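PDB 3IP1: scyllo-inosose 3-dehydrogenase from Thermotoga maritima, which catalyses the NAD(+)-dependent oxidation of scyllo-inosose to 3-dehydro-scyllo-inosose, a zinc-dependent step that probably belongs to myo-inositol degradation. Local coordinates for residues I58-A64 with F99-E105. Numbering follows the deposited sequence.
Sequences IIIKVKA and FSGVVVE
Residues I58-A64 and F99-E105 are neighbouring antiparallel strands in the GroES-like catalytic domain, joined by a backbone ladder whose register shifts by one residue at two places. In the regular middle, K61 and V102 form a hydrogen-bonded pair, K61 N reaching V102 O at 2.8 Å and V102 N answering to K61 O. Each end is a classic beta bulge. At one, K63 and A64 both face S100, and S100 O is gripped by two amides: K63 N at 2.8 Å, and A64 N at 3.3 Å, lying 41° out of the carbonyl plane. At the other, V104 and E105 share I59 O, V104 N donating at 3.0 Å and E105 N only weakly. Such bulges accentuate the twist of a strand pair, and here the two directions make an angle of 142°; the curled sheet they belong to is part of the GroES-like fold of zinc-containing alcohol dehydrogenases. H97 and E98, ligands of the first zinc site, directly precede F99 in the chain.

On the face bearing I60 and V103, I60 sends CD1 to the edge of the F99 ring, in the ring plane, 3.8 Å from F99 CE2. With CG1 beside the backbone N (chi1 -60°), I60 CG2 lies anti to that N and settles over G101 CA at 3.7 Å, where a beta carbon on the glycine would clash. V125 and V167 from adjoining strands also pack on I60. Cutting this side chain back to alanine would probably strip the F99 ring edge of the CD1 contact and open a gap above G101. On the face bearing I59 and K61, V104 reaches two partners: CG1 meets K61 CB at 3.7 Å, while CG2 crosses to I59 CG2 at 3.8 Å. S100 OG is turned to the carbonyl of F188, tying this strand to helix 185-192.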
ATOM      1  N   ILE A  58      12.934   6.594 -33.531  1.00 30.09           N
ATOM      2  CA  ILE A  58      12.919   8.001 -33.926  1.00 29.63           C
ATOM      3  C   ILE A  58      14.336   8.551 -33.846  1.00 29.20           C
ATOM      4  O   ILE A  58      15.187   8.012 -33.140  1.00 28.83           O
ATOM      5  CB  ILE A  58      12.024   8.885 -32.995  1.00 29.87           C
ATOM      6  CG1 ILE A  58      12.569   8.864 -31.544  1.00 29.57           C
ATOM      7  CG2 ILE A  58      10.555   8.424 -33.074  1.00 29.06           C
ATOM      8  CD1 ILE A  58      11.869   9.801 -30.533  1.00 26.33           C
ATOM      9  N   ILE A  59      14.560   9.637 -34.569  1.00 28.67           N
ATOM     10  CA  ILE A  59      15.805  10.379 -34.527  1.00 28.05           C
ATOM     11  C   ILE A  59      15.422  11.742 -34.001  1.00 27.51           C
ATOM     12  O   ILE A  59      14.452  12.349 -34.462  1.00 25.93           O
ATOM     13  CB  ILE A  59      16.440  10.494 -35.947  1.00 28.33           C
ATOM     14  CG1 ILE A  59      16.914   9.109 -36.427  1.00 29.18           C
ATOM     15  CG2 ILE A  59      17.625  11.467 -35.961  1.00 27.67           C
ATOM     16  CD1 ILE A  59      17.184   9.054 -37.948  1.00 30.08           C
ATOM     17  N   ILE A  60      16.197  12.205 -33.029  1.00 27.38           N
ATOM     18  CA  ILE A  60      15.976  13.464 -32.358  1.00 26.98           C
ATOM     19  C   ILE A  60      17.136  14.419 -32.647  1.00 27.67           C
ATOM     20  O   ILE A  60      18.295  14.037 -32.563  1.00 28.24           O
ATOM     21  CB  ILE A  60      15.890  13.231 -30.834  1.00 27.23           C
ATOM     22  CG1 ILE A  60      14.729  12.273 -30.496  1.00 25.94           C
ATOM     23  CG2 ILE A  60      15.773  14.566 -30.083  1.00 26.21           C
ATOM     24  CD1 ILE A  60      14.828  11.648 -29.070  1.00 25.15           C
ATOM     25  N   LYS A  61      16.827  15.656 -32.996  1.00 28.30           N
ATOM     26  CA  LYS A  61      17.840  16.684 -33.116  1.00 28.84           C
ATOM     27  C   LYS A  61      18.036  17.224 -31.714  1.00 29.08           C
ATOM     28  O   LYS A  61      17.103  17.813 -31.150  1.00 29.38           O
ATOM     29  CB  LYS A  61      17.327  17.768 -34.059  1.00 29.06           C
ATOM     30  CG  LYS A  61      18.215  18.970 -34.299  1.00 30.23           C
ATOM     31  CD  LYS A  61      17.587  19.784 -35.457  1.00 33.71           C
ATOM     32  CE  LYS A  61      18.207  21.166 -35.628  1.00 37.66           C
ATOM     33  NZ  LYS A  61      19.697  21.105 -35.630  1.00 38.50           N
ATOM     34  N   VAL A  62      19.221  16.995 -31.135  1.00 28.97           N
ATOM     35  CA  VAL A  62      19.465  17.367 -29.730  1.00 28.31           C
ATOM     36  C   VAL A  62      19.469  18.881 -29.544  1.00 28.84           C
ATOM     37  O   VAL A  62      20.095  19.625 -30.304  1.00 29.09           O
ATOM     38  CB  VAL A  62      20.791  16.753 -29.157  1.00 28.41           C
ATOM     39  CG1 VAL A  62      20.958  17.057 -27.669  1.00 26.94           C
ATOM     40  CG2 VAL A  62      20.868  15.242 -29.403  1.00 25.64           C
ATOM     41  N   LYS A  63      18.760  19.346 -28.527  1.00 29.06           N
ATOM     42  CA  LYS A  63      18.841  20.747 -28.153  1.00 29.13           C
ATOM     43  C   LYS A  63      19.701  20.969 -26.919  1.00 28.64           C
ATOM     44  O   LYS A  63      20.456  21.933 -26.857  1.00 28.68           O
ATOM     45  CB  LYS A  63      17.447  21.305 -27.927  1.00 29.97           C
ATOM     46  CG  LYS A  63      16.675  21.562 -29.198  1.00 32.59           C
ATOM     47  CD  LYS A  63      16.924  22.975 -29.712  1.00 38.35           C
ATOM     48  CE  LYS A  63      17.816  22.965 -30.951  1.00 42.58           C
ATOM     49  NZ  LYS A  63      17.951  24.333 -31.579  1.00 46.55           N
ATOM     50  N   ALA A  64      19.588  20.092 -25.926  1.00 27.58           N
ATOM     51  CA  ALA A  64      20.361  20.263 -24.702  1.00 26.93           C
ATOM     52  C   ALA A  64      20.722  18.914 -24.114  1.00 27.23           C
ATOM     53  O   ALA A  64      19.972  17.951 -24.271  1.00 27.20           O
ATOM     54  CB  ALA A  64      19.591  21.124 -23.680  1.00 26.61           C
ATOM     55  N   PHE A  99      18.941  14.600 -21.654  1.00 25.68           N
ATOM     56  CA  PHE A  99      18.778  15.401 -22.860  1.00 25.49           C
ATOM     57  C   PHE A  99      17.345  15.660 -23.292  1.00 26.04           C
ATOM     58  O   PHE A  99      16.419  14.952 -22.883  1.00 25.91           O
ATOM     59  CB  PHE A  99      19.537  14.748 -24.014  1.00 24.67           C
ATOM     60  CG  PHE A  99      18.760  13.659 -24.710  1.00 24.44           C
ATOM     61  CD1 PHE A  99      18.656  12.395 -24.146  1.00 24.74           C
ATOM     62  CD2 PHE A  99      18.143  13.907 -25.932  1.00 22.35           C
ATOM     63  CE1 PHE A  99      17.942  11.381 -24.789  1.00 23.85           C
ATOM     64  CE2 PHE A  99      17.426  12.915 -26.591  1.00 24.41           C
ATOM     65  CZ  PHE A  99      17.316  11.640 -26.019  1.00 23.50           C
ATOM     66  N   SER A 100      17.205  16.659 -24.168  1.00 26.01           N
ATOM     67  CA  SER A 100      15.965  16.948 -24.877  1.00 26.39           C
ATOM     68  C   SER A 100      16.288  17.439 -26.305  1.00 26.77           C
ATOM     69  O   SER A 100      17.454  17.722 -26.646  1.00 26.00           O
ATOM     70  CB  SER A 100      15.180  18.017 -24.147  1.00 25.96           C
ATOM     71  OG  SER A 100      15.981  19.191 -24.106  1.00 28.65           O
ATOM     72  N   GLY A 101      15.259  17.524 -27.141  1.00 26.80           N
ATOM     73  CA  GLY A 101      15.444  17.913 -28.527  1.00 27.25           C
ATOM     74  C   GLY A 101      14.142  17.812 -29.288  1.00 28.06           C
ATOM     75  O   GLY A 101      13.071  17.740 -28.687  1.00 28.31           O
ATOM     76  N   VAL A 102      14.215  17.837 -30.613  1.00 28.29           N
ATOM     77  CA  VAL A 102      12.998  17.768 -31.413  1.00 28.77           C
ATOM     78  C   VAL A 102      13.053  16.566 -32.358  1.00 28.54           C
ATOM     79  O   VAL A 102      14.123  16.224 -32.892  1.00 29.16           O
ATOM     80  CB  VAL A 102      12.690  19.114 -32.154  1.00 29.44           C
ATOM     81  CG1 VAL A 102      12.682  20.277 -31.169  1.00 28.90           C
ATOM     82  CG2 VAL A 102      13.690  19.386 -33.243  1.00 29.33           C
ATOM     83  N   VAL A 103      11.913  15.912 -32.541  1.00 28.20           N
ATOM     84  CA  VAL A 103      11.828  14.791 -33.466  1.00 27.84           C
ATOM     85  C   VAL A 103      12.025  15.292 -34.898  1.00 28.23           C
ATOM     86  O   VAL A 103      11.352  16.229 -35.336  1.00 28.56           O
ATOM     87  CB  VAL A 103      10.492  14.002 -33.323  1.00 27.45           C
ATOM     88  CG1 VAL A 103      10.506  12.786 -34.232  1.00 26.43           C
ATOM     89  CG2 VAL A 103      10.289  13.552 -31.850  1.00 27.47           C
ATOM     90  N   VAL A 104      12.969  14.685 -35.611  1.00 28.39           N
ATOM     91  CA  VAL A 104      13.188  15.031 -37.016  1.00 28.87           C
ATOM     92  C   VAL A 104      12.853  13.881 -37.950  1.00 29.87           C
ATOM     93  O   VAL A 104      12.761  14.070 -39.142  1.00 30.46           O
ATOM     94  CB  VAL A 104      14.621  15.593 -37.334  1.00 28.89           C
ATOM     95  CG1 VAL A 104      14.858  16.915 -36.613  1.00 26.94           C
ATOM     96  CG2 VAL A 104      15.722  14.552 -37.051  1.00 27.95           C
ATOM     97  N   GLU A 105      12.687  12.688 -37.403  1.00 30.39           N
ATOM     98  CA  GLU A 105      12.252  11.566 -38.177  1.00 31.15           C
ATOM     99  C   GLU A 105      11.679  10.509 -37.230  1.00 30.97           C
ATOM    100  O   GLU A 105      12.193  10.323 -36.137  1.00 31.04           O
ATOM    101  CB  GLU A 105      13.425  10.997 -38.975  1.00 31.78           C
ATOM    102  CG  GLU A 105      13.021   9.828 -39.846  1.00 35.16           C
ATOM    103  CD  GLU A 105      14.016   9.491 -40.938  1.00 40.35           C
ATOM    104  OE1 GLU A 105      13.585   8.844 -41.927  1.00 43.16           O
ATOM    105  OE2 GLU A 105      15.210   9.852 -40.811  1.00 41.95           O
TER